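F-actin-capping protein subunit alpha (Dictyostelium discoideum, PDB 4AKR) binds the fast-growing barbed ends of actin filaments independently of calcium and blocks subunit exchange there, without severing the filaments. Local coordinates at residues Q9-F14 with S38-S43; D119-K124 with S219-A224; T123-E128 with V150-C155; S169-T174 with K208-P213. All coordinates share one frame; numbering follows the deposited sequence.

Overall arrangement
Three of the four contacts lie close together around one antiparallel sheet and the helices packed on it, while contact 1 stands apart among the N-terminal helices, its nearest atoms about 17 Å from contact 3. Contacts 2 and 3 share Thr-123 and Lys-124 of helix 112-129, with centres about 12 Å apart: one joins that helix to helix 217-248, the other to the sheet. Contacts 3 and 4 use neighbouring strands, linked by a probable hydrogen bond from Val-150 N to Trp-171 O (2.7 Å). Contact 4 is nested inside the loop closed by contact 2, and the two touch where Ser-212 meets Asn-223 and Ala-224.

Contact 1: Q9-F14 with S38-S43; sequences QIATNF and SLLNAS
Thr-12 on helix 4-16 and Ser-43, in the loop 38-43, bring the two backbones together at a CA-CA distance of 7.9 Å, a spacing bridged only by side chains. The main touch is apolar: the methyl CB of Ala-11 meets CD2 of Leu-40 at 3.9 Å. Leu-40 sits within a type I turn from Ser-38 to Asn-41, closed by the bond from Asn-41 N to Ser-38 O; its CG stands anti to the carbonyl carbon (chi1 -77°), and the rotation at chi2 then presents CD2 to the helix. A small alanine suits this position because it lets the leucine come close to the helix surface. Beside this pair, the hydroxyls Thr-12 OG1 and Ser-43 OG remain 4.4 Å apart and do not bond. Thr-12 OG1 turns back to the carbonyl of Val-8, whereas Ser-43 OG is buried with no polar partner in the model. On the helix, Asn-13 ND2 donates to Gln-9 O at 3.0 Å, almost straight at 178°, joining Asn-13 N from the opposite face of that carbonyl. Val-30 of helix 23-31 packs on Ala-11, and Leu-34 touches both Ala-11 and Leu-40, so the loop leading to helix 44-55 rests against the N-terminal helical bundle.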
loop_
_atom_site.group_PDB
_atom_site.type_symbol
_atom_site.label_atom_id
_atom_site.label_comp_id
_atom_site.label_asym_id
_atom_site.label_seq_id
_atom_site.Cartn_x
_atom_site.Cartn_y
_atom_site.Cartn_z
ATOM N N GLN A 9 4.123 -14.290 16.231
ATOM C CA GLN A 9 3.844 -12.862 16.157
ATOM C C GLN A 9 4.065 -12.340 14.743
ATOM O O GLN A 9 3.382 -11.411 14.311
ATOM C CB GLN A 9 4.735 -12.081 17.119
ATOM C CG GLN A 9 4.464 -10.570 17.111
ATOM C CD GLN A 9 3.141 -10.198 17.766
ATOM O OE1 GLN A 9 2.942 -10.438 18.957
ATOM N NE2 GLN A 9 2.233 -9.605 16.993
ATOM N N ILE A 10 5.020 -12.928 14.026
ATOM C CA ILE A 10 5.303 -12.489 12.657
ATOM C C ILE A 10 4.079 -12.738 11.773
ATOM O O ILE A 10 3.596 -11.831 11.088
ATOM C CB ILE A 10 6.527 -13.237 12.055
ATOM C CG1 ILE A 10 7.795 -12.848 12.814
ATOM C CG2 ILE A 10 6.685 -12.892 10.570
ATOM C CD1 ILE A 10 9.036 -13.543 12.325
ATOM N N ALA A 11 3.576 -13.970 11.818
ATOM C CA ALA A 11 2.412 -14.367 11.036
ATOM C C ALA A 11 1.139 -13.620 11.421
ATOM O O ALA A 11 0.266 -13.428 10.586
ATOM C CB ALA A 11 2.188 -15.868 11.161
ATOM N N THR A 12 1.032 -13.208 12.683
ATOM C CA THR A 12 -0.144 -12.477 13.146
ATOM C C THR A 12 -0.162 -11.129 12.455
ATOM O O THR A 12 -1.206 -10.654 12.027
ATOM C CB THR A 12 -0.124 -12.252 14.687
ATOM O OG1 THR A 12 -0.187 -13.511 15.359
ATOM C CG2 THR A 12 -1.315 -11.408 15.125
ATOM N N ASN A 13 1.006 -10.513 12.344
ATOM C CA ASN A 13 1.104 -9.207 11.696
ATOM C C ASN A 13 0.788 -9.248 10.207
ATOM O O ASN A 13 0.266 -8.274 9.660
ATOM C CB ASN A 13 2.490 -8.611 11.927
ATOM C CG ASN A 13 2.549 -7.784 13.184
ATOM O OD1 ASN A 13 2.315 -6.573 13.153
ATOM N ND2 ASN A 13 2.833 -8.432 14.306
ATOM N N PHE A 14 1.116 -10.353 9.541
ATOM C CA PHE A 14 0.794 -10.462 8.123
ATOM C C PHE A 14 -0.727 -10.447 8.013
ATOM O O PHE A 14 -1.316 -9.591 7.347
ATOM C CB PHE A 14 1.333 -11.770 7.525
ATOM C CG PHE A 14 2.836 -11.836 7.442
ATOM C CD1 PHE A 14 3.609 -10.679 7.503
ATOM C CD2 PHE A 14 3.479 -13.058 7.298
ATOM C CE1 PHE A 14 4.994 -10.741 7.424
ATOM C CE2 PHE A 14 4.858 -13.129 7.219
ATOM C CZ PHE A 14 5.620 -11.967 7.283
ATOM N N SER A 38 -0.052 -25.716 13.855
ATOM C CA SER A 38 -0.519 -25.609 15.230
ATOM C C SER A 38 -0.006 -24.351 15.915
ATOM O O SER A 38 -0.522 -23.957 16.958
ATOM C CB SER A 38 -0.084 -26.837 16.031
ATOM O OG SER A 38 1.321 -26.851 16.208
ATOM N N LEU A 39 1.008 -23.721 15.326
ATOM C CA LEU A 39 1.587 -22.503 15.895
ATOM C C LEU A 39 0.563 -21.404 16.172
ATOM O O LEU A 39 0.680 -20.678 17.156
ATOM C CB LEU A 39 2.674 -21.949 14.968
ATOM C CG LEU A 39 3.997 -22.713 14.915
ATOM C CD1 LEU A 39 4.907 -22.106 13.853
ATOM C CD2 LEU A 39 4.657 -22.662 16.282
ATOM N N LEU A 40 -0.435 -21.274 15.303
ATOM C CA LEU A 40 -1.449 -20.240 15.479
ATOM C C LEU A 40 -2.792 -20.819 15.896
ATOM O O LEU A 40 -3.842 -20.217 15.648
ATOM C CB LEU A 40 -1.628 -19.448 14.181
ATOM C CG LEU A 40 -0.584 -18.391 13.818
ATOM C CD1 LEU A 40 0.831 -18.953 13.951
ATOM C CD2 LEU A 40 -0.861 -17.912 12.395
ATOM N N ASN A 41 -2.758 -21.985 16.532
ATOM C CA ASN A 41 -3.981 -22.638 16.962
ATOM C C ASN A 41 -4.452 -22.118 18.307
ATOM O O ASN A 41 -5.216 -22.780 18.996
ATOM C CB ASN A 41 -3.767 -24.152 17.024
ATOM C CG ASN A 41 -4.689 -24.906 16.079
ATOM O OD1 ASN A 41 -4.890 -24.499 14.929
ATOM N ND2 ASN A 41 -5.251 -26.016 16.558
ATOM N N ALA A 42 -4.000 -20.923 18.669
ATOM C CA ALA A 42 -4.383 -20.321 19.935
ATOM C C ALA A 42 -4.557 -18.818 19.777
ATOM O O ALA A 42 -5.108 -18.151 20.655
ATOM C CB ALA A 42 -3.321 -20.615 20.983
ATOM N N SER A 43 -4.106 -18.300 18.640
ATOM C CA SER A 43 -4.171 -16.867 18.356
ATOM C C SER A 43 -5.191 -16.507 17.272
ATOM O O SER A 43 -5.715 -15.387 17.243
ATOM C CB SER A 43 -2.786 -16.377 17.924
ATOM O OG SER A 43 -2.353 -17.101 16.781
#

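Contact 2: D119-K124 with S219-A224; sequences DEEATK and STAVNA
Glu-121 lays its aliphatic stem against Ala-221 and its carboxylate end against Val-222. CG lies 3.9 Å from Ala-221 CB, while the carboxylate carbon CD approaches Val-222 CG2 to 3.8 Å, the two side chains crossing obliquely. The bend at chi2 (-56°) folds the chain, so that the CG methylene, not a charged oxygen, meets the alanine. A glutamate suits this half-buried border because its stem packs like an apolar residue and its end can still find polar company. Lys-124, one turn further along the same helix, supplies it: NZ forms a salt bridge with Glu-121 OE2 at 2.7 Å, on the syn side but 35° out of the carboxylate plane, which probably favours the ionised form.

The contact joins helix 112-129 to the start of helix 217-248, the long helix that lies along the central sheet in the capping protein fold. A water lies 3.1 Å from Val-222 O and, more loosely, 3.4 Å from Glu-121 OE1; with other acceptors also in reach, its protons cannot serve all of them at once. An alanine in place of Glu-121 would probably leave Lys-124 without its salt-bridge mate and open a gap against Ala-221 and Val-222. Further out, Phe-225 packs on Glu-121 and Ala-122, and Phe-118 with Ala-117 covers Ala-221, so aromatic rings from both helices continue the interface beyond the glutamate.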
loop_
_atom_site.group_PDB
_atom_site.type_symbol
_atom_site.label_atom_id
_atom_site.label_comp_id
_atom_site.label_asym_id
_atom_site.label_seq_id
_atom_site.Cartn_x
_atom_site.Cartn_y
_atom_site.Cartn_z
ATOM N N ASP A 119 -31.946 5.230 11.296
ATOM C CA ASP A 119 -31.781 4.105 10.390
ATOM C C ASP A 119 -32.410 4.381 9.017
ATOM O O ASP A 119 -31.822 4.033 7.997
ATOM C CB ASP A 119 -32.367 2.832 11.019
ATOM C CG ASP A 119 -31.708 1.576 10.498
ATOM O OD1 ASP A 119 -30.990 1.670 9.478
ATOM O OD2 ASP A 119 -31.898 0.497 11.100
ATOM N N GLU A 120 -33.586 5.007 8.984
ATOM C CA GLU A 120 -34.232 5.316 7.697
ATOM C C GLU A 120 -33.319 6.190 6.837
ATOM O O GLU A 120 -33.206 6.002 5.624
ATOM C CB GLU A 120 -35.556 6.074 7.884
ATOM C CG GLU A 120 -36.712 5.299 8.514
ATOM C CD GLU A 120 -38.024 6.096 8.505
ATOM O OE1 GLU A 120 -37.986 7.329 8.751
ATOM O OE2 GLU A 120 -39.097 5.493 8.262
ATOM N N GLU A 121 -32.683 7.166 7.474
ATOM C CA GLU A 121 -31.804 8.079 6.762
ATOM C C GLU A 121 -30.495 7.424 6.311
ATOM O O GLU A 121 -30.033 7.659 5.191
ATOM C CB GLU A 121 -31.518 9.307 7.636
ATOM C CG GLU A 121 -32.766 10.104 7.997
ATOM C CD GLU A 121 -33.548 10.539 6.766
ATOM O OE1 GLU A 121 -32.947 11.178 5.867
ATOM O OE2 GLU A 121 -34.763 10.247 6.696
ATOM N N ALA A 122 -29.902 6.601 7.170
ATOM C CA ALA A 122 -28.658 5.930 6.810
ATOM C C ALA A 122 -28.884 5.025 5.600
ATOM O O ALA A 122 -28.044 4.942 4.703
ATOM C CB ALA A 122 -28.140 5.113 7.988
ATOM N N THR A 123 -30.035 4.362 5.571
ATOM C CA THR A 123 -30.367 3.466 4.474
ATOM C C THR A 123 -30.443 4.219 3.145
ATOM O O THR A 123 -29.785 3.829 2.179
ATOM C CB THR A 123 -31.702 2.724 4.753
ATOM O OG1 THR A 123 -31.591 1.992 5.981
ATOM C CG2 THR A 123 -32.008 1.742 3.644
ATOM N N LYS A 124 -31.225 5.295 3.098
ATOM C CA LYS A 124 -31.350 6.102 1.880
ATOM C C LYS A 124 -30.010 6.729 1.478
ATOM O O LYS A 124 -29.647 6.757 0.302
ATOM C CB LYS A 124 -32.389 7.215 2.077
ATOM C CG LYS A 124 -33.810 6.701 2.301
ATOM C CD LYS A 124 -34.825 7.837 2.546
ATOM C CE LYS A 124 -34.648 8.484 3.913
ATOM N NZ LYS A 124 -35.747 9.445 4.267
ATOM N N SER A 219 -36.646 14.824 12.532
ATOM C CA SER A 219 -35.808 15.972 12.170
ATOM C C SER A 219 -34.351 15.773 12.555
ATOM O O SER A 219 -33.452 16.005 11.751
ATOM C CB SER A 219 -36.320 17.247 12.850
ATOM O OG SER A 219 -37.600 17.600 12.366
ATOM N N THR A 220 -34.134 15.359 13.797
ATOM C CA THR A 220 -32.798 15.123 14.327
ATOM C C THR A 220 -32.014 14.229 13.376
ATOM O O THR A 220 -30.842 14.484 13.087
ATOM C CB THR A 220 -32.887 14.448 15.712
ATOM O OG1 THR A 220 -33.633 15.287 16.596
ATOM C CG2 THR A 220 -31.517 14.225 16.298
ATOM N N ALA A 221 -32.673 13.188 12.881
ATOM C CA ALA A 221 -32.049 12.243 11.958
ATOM C C ALA A 221 -31.768 12.885 10.606
ATOM O O ALA A 221 -30.657 12.790 10.082
ATOM C CB ALA A 221 -32.947 11.023 11.773
ATOM N N VAL A 222 -32.782 13.540 10.053
ATOM C CA VAL A 222 -32.670 14.187 8.757
ATOM C C VAL A 222 -31.578 15.244 8.734
ATOM O O VAL A 222 -30.773 15.303 7.800
ATOM C CB VAL A 222 -34.007 14.842 8.345
ATOM C CG1 VAL A 222 -33.812 15.722 7.118
ATOM C CG2 VAL A 222 -35.038 13.758 8.047
ATOM N N ASN A 223 -31.546 16.077 9.767
ATOM C CA ASN A 223 -30.553 17.132 9.822
ATOM C C ASN A 223 -29.167 16.622 10.157
ATOM O O ASN A 223 -28.182 17.261 9.817
ATOM C CB ASN A 223 -31.001 18.216 10.801
ATOM C CG ASN A 223 -32.313 18.854 10.374
ATOM O OD1 ASN A 223 -32.494 19.184 9.204
ATOM N ND2 ASN A 223 -33.233 19.025 11.312
ATOM N N ALA A 224 -29.078 15.465 10.801
ATOM C CA ALA A 224 -27.773 14.917 11.139
ATOM C C ALA A 224 -27.133 14.408 9.850
ATOM O O ALA A 224 -25.937 14.582 9.625
ATOM C CB ALA A 224 -27.913 13.781 12.140
HETATM O O HOH W 1 -30.799 13.717 5.137
#

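Contact 3: T123-E128 with V150-C155; sequences TKYCNE and VCISTC
Ile-152 carries most of this buried contact, its two branches dividing between Cys-126 and Tyr-125 of the helix above the strand. CA atoms of Cys-126 and Ile-152 are 7.3 Å apart, a gap that a branched side chain spans well. The longer branch ends in CD1, which comes to the edge of the Tyr-125 ring, near its plane, 3.8 Å from CD2 and 4.0 Å from CE2; the two side chains cross at about a right angle. The shorter branch sends CG2 to within 4.1 Å of Cys-126 SG. Both helical side chains leave the backbone with their first group anti to N: the cysteine, at chi1 -167°, thereby points its sulfur at the strand, while the tyrosine turns its ring edge to the isoleucine.

Helix 112-129 thus packs on strand 145-158 of the central antiparallel sheet. At the far end of the ring, Tyr-125 OH bonds Glu-232 OE1 and also a basic side chain of the other protein chain, which places this helix at the subunit interface. No hydrogen bond crosses between the two segments themselves; the cysteine serves as a compact, weakly polar packing group, and cohesion here probably rests on shape and exclusion of water.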
loop_
_atom_site.group_PDB
_atom_site.type_symbol
_atom_site.label_atom_id
_atom_site.label_comp_id
_atom_site.label_asym_id
_atom_site.label_seq_id
_atom_site.Cartn_x
_atom_site.Cartn_y
_atom_site.Cartn_z
ATOM N N THR A 123 -30.035 4.362 5.571
ATOM C CA THR A 123 -30.367 3.466 4.474
ATOM C C THR A 123 -30.443 4.219 3.145
ATOM O O THR A 123 -29.785 3.829 2.179
ATOM C CB THR A 123 -31.702 2.724 4.753
ATOM O OG1 THR A 123 -31.591 1.992 5.981
ATOM C CG2 THR A 123 -32.008 1.742 3.644
ATOM N N LYS A 124 -31.225 5.295 3.098
ATOM C CA LYS A 124 -31.350 6.102 1.880
ATOM C C LYS A 124 -30.010 6.729 1.478
ATOM O O LYS A 124 -29.647 6.757 0.302
ATOM C CB LYS A 124 -32.389 7.215 2.077
ATOM C CG LYS A 124 -33.810 6.701 2.301
ATOM C CD LYS A 124 -34.825 7.837 2.546
ATOM C CE LYS A 124 -34.648 8.484 3.913
ATOM N NZ LYS A 124 -35.747 9.445 4.267
ATOM N N TYR A 125 -29.285 7.252 2.456
ATOM C CA TYR A 125 -27.993 7.864 2.182
ATOM C C TYR A 125 -27.063 6.825 1.562
ATOM O O TYR A 125 -26.401 7.084 0.570
ATOM C CB TYR A 125 -27.379 8.406 3.473
ATOM C CG TYR A 125 -26.019 9.043 3.280
ATOM C CD1 TYR A 125 -25.869 10.196 2.510
ATOM C CD2 TYR A 125 -24.876 8.475 3.850
ATOM C CE1 TYR A 125 -24.609 10.764 2.308
ATOM C CE2 TYR A 125 -23.614 9.034 3.655
ATOM C CZ TYR A 125 -23.487 10.177 2.882
ATOM O OH TYR A 125 -22.240 10.713 2.671
ATOM N N CYS A 126 -27.033 5.646 2.164
ATOM C CA CYS A 126 -26.202 4.538 1.711
ATOM C C CYS A 126 -26.580 4.109 0.285
ATOM O O CYS A 126 -25.707 3.886 -0.562
ATOM C CB CYS A 126 -26.360 3.373 2.693
ATOM S SG CYS A 126 -25.170 2.032 2.535
ATOM N N ASN A 127 -27.879 4.005 0.015
ATOM C CA ASN A 127 -28.346 3.608 -1.310
ATOM C C ASN A 127 -28.016 4.668 -2.343
ATOM O O ASN A 127 -27.799 4.351 -3.508
ATOM C CB ASN A 127 -29.862 3.374 -1.327
ATOM C CG ASN A 127 -30.275 2.149 -0.548
ATOM O OD1 ASN A 127 -29.434 1.383 -0.075
ATOM N ND2 ASN A 127 -31.584 1.952 -0.409
ATOM N N GLU A 128 -27.974 5.925 -1.913
ATOM C CA GLU A 128 -27.689 7.029 -2.818
ATOM C C GLU A 128 -26.215 7.216 -3.179
ATOM O O GLU A 128 -25.888 7.439 -4.345
ATOM C CB GLU A 128 -28.229 8.333 -2.228
ATOM C CG GLU A 128 -27.887 9.583 -3.033
ATOM C CD GLU A 128 -28.760 9.765 -4.261
ATOM O OE1 GLU A 128 -29.969 10.042 -4.096
ATOM O OE2 GLU A 128 -28.242 9.635 -5.392
ATOM N N VAL A 150 -23.472 5.187 13.384
ATOM C CA VAL A 150 -23.735 4.828 11.997
ATOM C C VAL A 150 -22.484 4.268 11.318
ATOM O O VAL A 150 -21.449 4.938 11.240
ATOM C CB VAL A 150 -24.203 6.044 11.184
ATOM C CG1 VAL A 150 -24.623 5.609 9.802
ATOM C CG2 VAL A 150 -25.339 6.740 11.895
ATOM N N CYS A 151 -22.591 3.042 10.821
ATOM C CA CYS A 151 -21.489 2.383 10.142
ATOM C C CYS A 151 -21.859 2.131 8.684
ATOM O O CYS A 151 -22.965 1.689 8.386
ATOM C CB CYS A 151 -21.181 1.037 10.801
ATOM S SG CYS A 151 -20.769 1.086 12.559
ATOM N N ILE A 152 -20.934 2.426 7.782
ATOM C CA ILE A 152 -21.144 2.188 6.357
ATOM C C ILE A 152 -19.884 1.497 5.853
ATOM O O ILE A 152 -18.772 1.918 6.179
ATOM C CB ILE A 152 -21.349 3.502 5.567
ATOM C CG1 ILE A 152 -22.540 4.275 6.153
ATOM C CG2 ILE A 152 -21.576 3.183 4.089
ATOM C CD1 ILE A 152 -23.023 5.437 5.314
ATOM N N SER A 153 -20.048 0.428 5.080
ATOM C CA SER A 153 -18.889 -0.296 4.576
ATOM C C SER A 153 -19.157 -0.864 3.197
ATOM O O SER A 153 -20.143 -1.568 2.988
ATOM C CB SER A 153 -18.513 -1.430 5.535
ATOM O OG SER A 153 -17.211 -1.919 5.247
ATOM N N THR A 154 -18.266 -0.564 2.257
ATOM C CA THR A 154 -18.422 -1.044 0.899
ATOM C C THR A 154 -17.067 -1.354 0.290
ATOM O O THR A 154 -16.120 -0.583 0.430
ATOM C CB THR A 154 -19.143 -0.005 0.016
ATOM O OG1 THR A 154 -19.365 -0.564 -1.283
ATOM C CG2 THR A 154 -18.303 1.267 -0.117
ATOM N N CYS A 155 -16.993 -2.483 -0.405
ATOM C CA CYS A 155 -15.756 -2.923 -1.016
ATOM C C CYS A 155 -15.952 -3.379 -2.448
ATOM O O CYS A 155 -17.078 -3.478 -2.940
ATOM C CB CYS A 155 -15.177 -4.077 -0.207
ATOM S SG CYS A 155 -16.323 -5.483 -0.068
#

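Contact 4: S169-T174 with K208-P213; sequences SVWTCT and KQTTSP
Glu-232 OE2 is gripped by two groups from the strand 169-174: the indole NE1 of Trp-171 and the hydroxyl OG of Ser-169, both hydrogen-bonded to it. With its NE1 held by this carboxylate, Trp-171 extends the six-membered part of its indole toward the strand 208-213. There CH2 lies 4.0 Å from Lys-208 CB, and CZ3 is 4.0 Å from Lys-208 O and 4.2 Å from Thr-210 OG1. Lys-208 and the threonine approach the ring obliquely, while the lysine and tryptophan side chains run side by side and point the same way. CG of Trp-171 stands anti to the carbonyl carbon (chi1 -75°), and chi2 of 87° turns the indole plane crosswise to its stem, so that CZ3 and CH2 face the other strand; the size of the indole provides the reach.

That reach is needed because the two strands are not neighbours. In the antiparallel five-stranded sheet, strand 181-194 runs between strands 163-175 and 198-213, and Trp-171 CA and Gln-209 CA remain 8.9 Å apart at their nearest. A large flat side chain suits the place, reaching over the face of the sheet past the intervening strand. Lys-208 offers only its stem: CB touches the indole, but the chain bends at chi2 (-75°) and leads the ammonium group away, where NZ makes a weak hydrogen bond to the backbone of the other protein chain. Thr-210, with CB directed toward the tryptophan's strand, is compact enough to sit beneath helix 217-248, whose Ala-231 packs on both Thr-210 and Trp-171.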
loop_
_atom_site.group_PDB
_atom_site.type_symbol
_atom_site.label_atom_id
_atom_site.label_comp_id
_atom_site.label_asym_id
_atom_site.label_seq_id
_atom_site.Cartn_x
_atom_site.Cartn_y
_atom_site.Cartn_z
ATOM N N SER A 169 -16.947 4.165 6.725
ATOM C CA SER A 169 -17.380 5.387 7.393
ATOM C C SER A 169 -18.043 4.996 8.706
ATOM O O SER A 169 -18.903 4.115 8.736
ATOM C CB SER A 169 -18.396 6.167 6.547
ATOM O OG SER A 169 -17.795 6.799 5.439
ATOM N N VAL A 170 -17.619 5.630 9.794
ATOM C CA VAL A 170 -18.212 5.375 11.104
ATOM C C VAL A 170 -18.489 6.731 11.733
ATOM O O VAL A 170 -17.557 7.453 12.121
ATOM C CB VAL A 170 -17.271 4.561 12.028
ATOM C CG1 VAL A 170 -17.865 4.476 13.424
ATOM C CG2 VAL A 170 -17.071 3.151 11.466
ATOM N N TRP A 171 -19.770 7.090 11.786
ATOM C CA TRP A 171 -20.204 8.361 12.364
ATOM C C TRP A 171 -20.913 8.114 13.676
ATOM O O TRP A 171 -21.891 7.363 13.741
ATOM C CB TRP A 171 -21.157 9.108 11.428
ATOM C CG TRP A 171 -20.488 9.742 10.250
ATOM C CD1 TRP A 171 -20.222 9.161 9.046
ATOM C CD2 TRP A 171 -19.935 11.062 10.193
ATOM N NE1 TRP A 171 -19.533 10.036 8.240
ATOM C CE2 TRP A 171 -19.342 11.210 8.921
ATOM C CE3 TRP A 171 -19.877 12.133 11.098
ATOM C CZ2 TRP A 171 -18.699 12.383 8.526
ATOM C CZ3 TRP A 171 -19.238 13.302 10.708
ATOM C CH2 TRP A 171 -18.655 13.417 9.428
ATOM N N THR A 172 -20.425 8.764 14.720
ATOM C CA THR A 172 -21.002 8.625 16.045
ATOM C C THR A 172 -21.718 9.911 16.388
ATOM O O THR A 172 -21.086 10.957 16.509
ATOM C CB THR A 172 -19.908 8.355 17.062
ATOM O OG1 THR A 172 -19.198 7.173 16.669
ATOM C CG2 THR A 172 -20.496 8.181 18.446
ATOM N N CYS A 173 -23.035 9.826 16.550
ATOM C CA CYS A 173 -23.855 10.996 16.840
ATOM C C CYS A 173 -24.412 11.002 18.259
ATOM O O CYS A 173 -25.184 10.116 18.640
ATOM C CB CYS A 173 -25.005 11.064 15.839
ATOM S SG CYS A 173 -24.497 10.675 14.150
ATOM N N THR A 174 -24.034 12.025 19.025
ATOM C CA THR A 174 -24.469 12.155 20.411
ATOM C C THR A 174 -25.360 13.378 20.615
ATOM O O THR A 174 -25.115 14.447 20.047
ATOM C CB THR A 174 -23.255 12.242 21.354
ATOM O OG1 THR A 174 -22.425 11.086 21.176
ATOM C CG2 THR A 174 -23.713 12.283 22.795
ATOM N N LYS A 208 -13.659 13.940 11.150
ATOM C CA LYS A 208 -14.428 15.174 11.036
ATOM C C LYS A 208 -15.491 15.240 12.114
ATOM O O LYS A 208 -15.890 14.220 12.671
ATOM C CB LYS A 208 -15.124 15.241 9.675
ATOM C CG LYS A 208 -14.196 15.221 8.476
ATOM C CD LYS A 208 -13.507 16.557 8.290
ATOM C CE LYS A 208 -12.644 16.552 7.036
ATOM N NZ LYS A 208 -12.025 17.889 6.788
ATOM N N GLN A 209 -15.949 16.449 12.404
ATOM C CA GLN A 209 -17.001 16.645 13.390
ATOM C C GLN A 209 -17.979 17.681 12.860
ATOM O O GLN A 209 -17.572 18.749 12.407
ATOM C CB GLN A 209 -16.439 17.125 14.738
ATOM C CG GLN A 209 -17.541 17.505 15.745
ATOM C CD GLN A 209 -17.010 17.981 17.086
ATOM O OE1 GLN A 209 -16.531 17.194 17.903
ATOM N NE2 GLN A 209 -17.095 19.277 17.317
ATOM N N THR A 210 -19.267 17.354 12.905
ATOM C CA THR A 210 -20.291 18.279 12.447
ATOM C C THR A 210 -21.279 18.505 13.578
ATOM O O THR A 210 -21.250 17.807 14.597
ATOM C CB THR A 210 -21.066 17.730 11.227
ATOM O OG1 THR A 210 -21.773 16.546 11.604
ATOM C CG2 THR A 210 -20.117 17.404 10.093
ATOM N N THR A 211 -22.151 19.485 13.392
ATOM C CA THR A 211 -23.150 19.804 14.395
ATOM C C THR A 211 -24.486 20.129 13.736
ATOM O O THR A 211 -24.529 20.729 12.656
ATOM C CB THR A 211 -22.698 21.005 15.250
ATOM O OG1 THR A 211 -21.469 20.680 15.910
ATOM C CG2 THR A 211 -23.744 21.338 16.300
ATOM N N SER A 212 -25.574 19.728 14.387
ATOM C CA SER A 212 -26.911 19.988 13.872
ATOM C C SER A 212 -27.949 19.950 15.003
ATOM O O SER A 212 -27.686 19.428 16.090
ATOM C CB SER A 212 -27.244 18.979 12.764
ATOM O OG SER A 212 -26.872 17.671 13.140
ATOM N N PRO A 213 -29.144 20.510 14.757
ATOM C CA PRO A 213 -30.244 20.572 15.727
ATOM C C PRO A 213 -30.800 19.245 16.248
ATOM O O PRO A 213 -31.005 18.299 15.490
ATOM C CB PRO A 213 -31.322 21.363 14.984
ATOM C CG PRO A 213 -30.557 22.162 13.984
ATOM C CD PRO A 213 -29.525 21.184 13.505
#